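Local atomic coordinates of hypothetical protein (Corynebacterium diphtheriae, PDB entry 2HRX), a protein that is of unknown function but belongs to the YqgE/AlgH (UPF0301) family, with a regulatory role possible but unestablished. Residues A[5-10]-A[23-28]; A[76-81]-A[131-136]. One frame throughout, in Å; residues are numbered along the deposited sequence.

Interaction 1: residues A[5-10]-A[23-28]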
loop_
_atom_site.group_PDB
_atom_site.type_symbol
_atom_site.label_atom_id
_atom_site.label_comp_id
_atom_site.label_asym_id
_atom_site.label_seq_id
_atom_site.Cartn_x
_atom_site.Cartn_y
_atom_site.Cartn_z
ATOM N N ARG A 5 16.257 10.711 14.967
ATOM C CA ARG A 5 14.937 10.478 14.403
ATOM C C ARG A 5 14.612 9.021 14.710
ATOM O O ARG A 5 15.483 8.155 14.621
ATOM C CB ARG A 5 14.966 10.726 12.894
ATOM C CG ARG A 5 15.151 12.196 12.534
ATOM C CD ARG A 5 13.816 12.926 12.531
ATOM N NE ARG A 5 13.152 12.803 11.235
ATOM C CZ ARG A 5 11.869 12.507 11.071
ATOM N NH1 ARG A 5 11.097 12.296 12.123
ATOM N NH2 ARG A 5 11.359 12.415 9.851
ATOM N N LEU A 6 13.365 8.763 15.089
ATOM C CA LEU A 6 12.911 7.418 15.444
ATOM C C LEU A 6 13.444 6.298 14.541
ATOM O O LEU A 6 14.076 5.350 15.014
ATOM C CB LEU A 6 11.383 7.373 15.424
ATOM C CG LEU A 6 10.628 6.574 16.490
ATOM C CD1 LEU A 6 9.282 6.173 15.907
ATOM C CD2 LEU A 6 11.407 5.335 16.920
ATOM N N PHE A 7 13.185 6.409 13.243
ATOM C CA PHE A 7 13.611 5.389 12.291
ATOM C C PHE A 7 15.114 5.158 12.137
ATOM O O PHE A 7 15.526 4.077 11.708
ATOM C CB PHE A 7 12.977 5.668 10.920
ATOM C CG PHE A 7 11.467 5.656 10.943
ATOM C CD1 PHE A 7 10.776 4.970 11.945
ATOM C CD2 PHE A 7 10.733 6.297 9.947
ATOM C CE1 PHE A 7 9.375 4.923 11.954
ATOM C CE2 PHE A 7 9.332 6.253 9.946
ATOM C CZ PHE A 7 8.656 5.567 10.949
ATOM N N ASN A 8 15.936 6.148 12.479
ATOM C CA ASN A 8 17.383 5.977 12.358
ATOM C C ASN A 8 17.947 5.056 13.427
ATOM O O ASN A 8 19.135 4.734 13.417
ATOM C CB ASN A 8 18.103 7.323 12.419
ATOM C CG ASN A 8 17.833 8.167 11.206
ATOM O OD1 ASN A 8 17.568 7.644 10.126
ATOM N ND2 ASN A 8 17.911 9.481 11.368
ATOM N N ALA A 9 17.091 4.640 14.351
ATOM C CA ALA A 9 17.498 3.736 15.419
ATOM C C ALA A 9 17.078 2.327 15.020
ATOM O O ALA A 9 17.344 1.355 15.731
ATOM C CB ALA A 9 16.823 4.136 16.721
HETATM N N MSE A 10 16.422 2.230 13.868
HETATM C CA MSE A 10 15.941 0.954 13.354
HETATM C C MSE A 10 16.804 0.457 12.201
HETATM O O MSE A 10 17.686 1.164 11.716
HETATM C CB MSE A 10 14.498 1.098 12.868
HETATM C CG MSE A 10 13.536 1.665 13.897
HETATM SE SE MSE A 10 13.417 0.571 15.482
HETATM C CE MSE A 10 14.419 1.684 16.701
ATOM N N ALA A 23 5.140 6.228 7.235
ATOM C CA ALA A 23 5.451 7.622 7.531
ATOM C C ALA A 23 5.917 7.810 8.967
ATOM O O ALA A 23 5.382 7.191 9.894
ATOM C CB ALA A 23 4.225 8.504 7.262
ATOM N N ALA A 24 6.919 8.664 9.151
ATOM C CA ALA A 24 7.432 8.941 10.485
ATOM C C ALA A 24 6.333 9.661 11.254
ATOM O O ALA A 24 5.524 10.380 10.663
ATOM C CB ALA A 24 8.677 9.819 10.402
ATOM N N PRO A 25 6.282 9.470 12.582
ATOM C CA PRO A 25 5.255 10.127 13.400
ATOM C C PRO A 25 5.210 11.650 13.212
ATOM O O PRO A 25 4.135 12.251 13.186
ATOM C CB PRO A 25 5.647 9.733 14.825
ATOM C CG PRO A 25 6.252 8.376 14.644
ATOM C CD PRO A 25 7.115 8.575 13.405
ATOM N N SER A 26 6.378 12.267 13.067
ATOM C CA SER A 26 6.456 13.717 12.907
ATOM C C SER A 26 6.092 14.267 11.525
ATOM O O SER A 26 5.950 15.477 11.367
ATOM C CB SER A 26 7.848 14.217 13.313
ATOM O OG SER A 26 8.861 13.670 12.492
HETATM N N MSE A 27 5.932 13.401 10.527
HETATM C CA MSE A 27 5.569 13.876 9.188
HETATM C C MSE A 27 4.186 14.512 9.301
HETATM O O MSE A 27 3.239 13.856 9.733
HETATM C CB MSE A 27 5.533 12.717 8.190
HETATM C CG MSE A 27 5.476 13.170 6.730
HETATM SE SE MSE A 27 5.521 11.713 5.467
HETATM C CE MSE A 27 7.371 11.242 5.622
ATOM N N GLU A 28 4.067 15.779 8.903
ATOM C CA GLU A 28 2.800 16.503 9.029
ATOM C C GLU A 28 2.010 16.812 7.756
ATOM O O GLU A 28 0.854 17.234 7.834
ATOM C CB GLU A 28 3.036 17.819 9.775
ATOM C CG GLU A 28 3.609 17.666 11.179
ATOM C CD GLU A 28 3.846 19.007 11.854
ATOM O OE1 GLU A 28 4.274 19.021 13.029
ATOM O OE2 GLU A 28 3.602 20.047 11.206
#
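The F7 ring packs on A24 and the near end of P25. One side of the ring leads with CE2, which comes within 3.3 Å of A24 CA and 3.7 Å of A24 CB, approaching obliquely. CZ, the far corner of the same ring, has A23 O near the ring plane at its edge, 3.8 Å away. With CG anti to its own carbonyl carbon (chi1 -60°), the phenyl ring is carried across to the start of the 24-27 turn. Beside it L6 meets P25 at about a right angle, CD1 lying 4.0 Å from P25 CG.

R5 bends twice, at chi2 (-85°) and chi3 (-86°), which brings its guanidinium up to the turn obliquely: NH1 stands 2.7 Å from S26 OG, while NH2 lies 3.8 Å from A24 CB. Elsewhere NE makes a weak hydrogen bond to N152 O, and NH2 a long, weak ion pair with D154.

Each segment is a compact bend: 6-9 is a single 3-10 turn, and 24-27 is a type I beta turn closed by M27 N to A24 O. Together they join the N-terminal region to the loop leaving strand 19-23. L6 also touches L185, W174 NE1 hydrogen-bonds to A23 O, and M27 and A23 lean on W155 of strand 155-159.

Interaction 2: residues A[76-81]-A[131-136]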
loop_
_atom_site.group_PDB
_atom_site.type_symbol
_atom_site.label_atom_id
_atom_site.label_comp_id
_atom_site.label_asym_id
_atom_site.label_seq_id
_atom_site.Cartn_x
_atom_site.Cartn_y
_atom_site.Cartn_z
ATOM N N ALA A 76 -15.008 0.806 -1.070
ATOM C CA ALA A 76 -14.834 2.203 -1.442
ATOM C C ALA A 76 -13.429 2.397 -1.999
ATOM O O ALA A 76 -12.530 1.615 -1.706
ATOM C CB ALA A 76 -15.020 3.089 -0.228
ATOM N N LEU A 77 -13.242 3.432 -2.808
ATOM C CA LEU A 77 -11.917 3.710 -3.349
ATOM C C LEU A 77 -11.070 4.271 -2.220
ATOM O O LEU A 77 -11.557 5.048 -1.403
ATOM C CB LEU A 77 -11.990 4.747 -4.471
ATOM C CG LEU A 77 -12.032 4.296 -5.935
ATOM C CD1 LEU A 77 -12.972 3.128 -6.128
ATOM C CD2 LEU A 77 -12.460 5.477 -6.786
ATOM N N TYR A 78 -9.811 3.856 -2.163
ATOM C CA TYR A 78 -8.892 4.364 -1.161
ATOM C C TYR A 78 -8.018 5.385 -1.887
ATOM O O TYR A 78 -7.779 5.254 -3.083
ATOM C CB TYR A 78 -8.041 3.231 -0.588
ATOM C CG TYR A 78 -8.724 2.487 0.535
ATOM C CD1 TYR A 78 -9.947 1.855 0.337
ATOM C CD2 TYR A 78 -8.169 2.454 1.810
ATOM C CE1 TYR A 78 -10.610 1.208 1.396
ATOM C CE2 TYR A 78 -8.819 1.809 2.869
ATOM C CZ TYR A 78 -10.041 1.191 2.650
ATOM O OH TYR A 78 -10.694 0.565 3.690
ATOM N N ILE A 79 -7.574 6.418 -1.177
ATOM C CA ILE A 79 -6.734 7.447 -1.784
ATOM C C ILE A 79 -5.293 6.950 -1.787
ATOM O O ILE A 79 -4.624 6.948 -0.754
ATOM C CB ILE A 79 -6.829 8.774 -0.992
ATOM C CG1 ILE A 79 -8.293 9.207 -0.898
ATOM C CG2 ILE A 79 -5.999 9.864 -1.672
ATOM C CD1 ILE A 79 -8.519 10.462 -0.060
ATOM N N GLY A 80 -4.822 6.528 -2.955
ATOM C CA GLY A 80 -3.467 6.012 -3.069
ATOM C C GLY A 80 -2.373 7.061 -3.011
ATOM O O GLY A 80 -1.258 6.771 -2.582
ATOM N N GLY A 81 -2.687 8.283 -3.434
ATOM C CA GLY A 81 -1.691 9.339 -3.426
ATOM C C GLY A 81 -2.242 10.606 -4.046
ATOM O O GLY A 81 -3.377 10.610 -4.524
ATOM N N GLY A 131 -8.918 -11.510 -1.931
ATOM C CA GLY A 131 -9.170 -10.154 -1.484
ATOM C C GLY A 131 -8.625 -9.147 -2.478
ATOM O O GLY A 131 -7.706 -9.449 -3.238
HETATM N N MSE A 132 -9.189 -7.945 -2.472
HETATM C CA MSE A 132 -8.749 -6.906 -3.391
HETATM C C MSE A 132 -9.227 -5.526 -2.952
HETATM O O MSE A 132 -10.315 -5.379 -2.395
HETATM C CB MSE A 132 -9.278 -7.199 -4.796
HETATM C CG MSE A 132 -8.718 -6.288 -5.853
HETATM SE SE MSE A 132 -9.541 -6.631 -7.556
HETATM C CE MSE A 132 -10.829 -5.184 -7.527
ATOM N N ARG A 133 -8.408 -4.517 -3.221
ATOM C CA ARG A 133 -8.743 -3.145 -2.864
ATOM C C ARG A 133 -8.354 -2.213 -4.001
ATOM O O ARG A 133 -7.329 -2.413 -4.658
ATOM C CB ARG A 133 -8.022 -2.755 -1.574
ATOM C CG ARG A 133 -8.354 -1.367 -1.054
ATOM C CD ARG A 133 -8.271 -1.346 0.470
ATOM N NE ARG A 133 -9.379 -2.084 1.074
ATOM C CZ ARG A 133 -9.476 -2.357 2.371
ATOM N NH1 ARG A 133 -8.530 -1.950 3.206
ATOM N NH2 ARG A 133 -10.515 -3.041 2.835
ATOM N N LEU A 134 -9.179 -1.198 -4.236
ATOM C CA LEU A 134 -8.929 -0.239 -5.308
ATOM C C LEU A 134 -8.382 1.086 -4.783
ATOM O O LEU A 134 -8.884 1.629 -3.799
ATOM C CB LEU A 134 -10.211 0.010 -6.102
ATOM C CG LEU A 134 -10.835 -1.183 -6.833
ATOM C CD1 LEU A 134 -12.014 -0.695 -7.672
ATOM C CD2 LEU A 134 -9.800 -1.845 -7.732
ATOM N N PHE A 135 -7.372 1.606 -5.475
ATOM C CA PHE A 135 -6.705 2.852 -5.099
ATOM C C PHE A 135 -6.729 3.910 -6.194
ATOM O O PHE A 135 -6.242 3.683 -7.305
ATOM C CB PHE A 135 -5.247 2.560 -4.744
ATOM C CG PHE A 135 -5.092 1.571 -3.639
ATOM C CD1 PHE A 135 -5.104 1.987 -2.310
ATOM C CD2 PHE A 135 -5.011 0.207 -3.917
ATOM C CE1 PHE A 135 -5.043 1.061 -1.277
ATOM C CE2 PHE A 135 -4.950 -0.727 -2.891
ATOM C CZ PHE A 135 -4.968 -0.304 -1.572
ATOM N N ALA A 136 -7.282 5.071 -5.866
ATOM C CA ALA A 136 -7.342 6.187 -6.796
ATOM C C ALA A 136 -6.148 7.085 -6.462
ATOM O O ALA A 136 -5.990 7.503 -5.316
ATOM C CB ALA A 136 -8.650 6.954 -6.605
HETATM O O HOH W 1 -11.620 -0.815 -2.818
#
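Y78 O accepts the amide N of A136 at 2.8 Å, and F135 CA adds a CA-H...O contact to the same oxygen at 3.3 Å. This is parallel beta pairing, strand 76-79 against strand 129-141 in the mixed sheet, with Y78 bridged to F135 and I79 to A136. Y78 N donates to L134 O at 2.9 Å, and G80 N to A136 O at 2.8 Å. The axes of segments 76-79 and 131-136 cross at -53°; toward the 76 end a water takes over, donating to A76 O and accepting from L134 N.

Y78 and F135 share one face of the sheet, where Y78 CB packs on F135 CD1 at 3.6 Å. F135 also meets V89 and V91 of strand 87-94. L77 sends CD1 to L134 CB and CD2 to A136 CB, joining the buried packing between the strands.

R133 starts with CG anti to its backbone N (chi1 -177°), then bends at chi2 and chi3 to run over one face of the Y78 ring. Its guanidinium stacks flat above the CZ-OH end, planes 5° apart, while NH1 hydrogen-bonds to A167 O rather than to Y78 OH. Over the ring centre sits R133 CD, 3.5 Å from the centroid in a CH-pi contact.

The two contacts lie on opposite sides of the chain's centre, their own centres about 25 Å apart and their nearest atoms about 11 Å apart, so neither touches the other. Interaction 2 lies about 9 Å from the chain's centre and is buried; interaction 1 lies about 18 Å out and is only partly buried. In sequence both segments of interaction 1 precede those of interaction 2. The mixed sheet connects them: strand 19-23, which leads into the turn of interaction 1, pairs with strand 36-42, that with 47-51, and 47-51 with strand 129-141 of interaction 2. Interaction 2 joins two strands of the sheet; interaction 1 packs loops flanking strand 19-23.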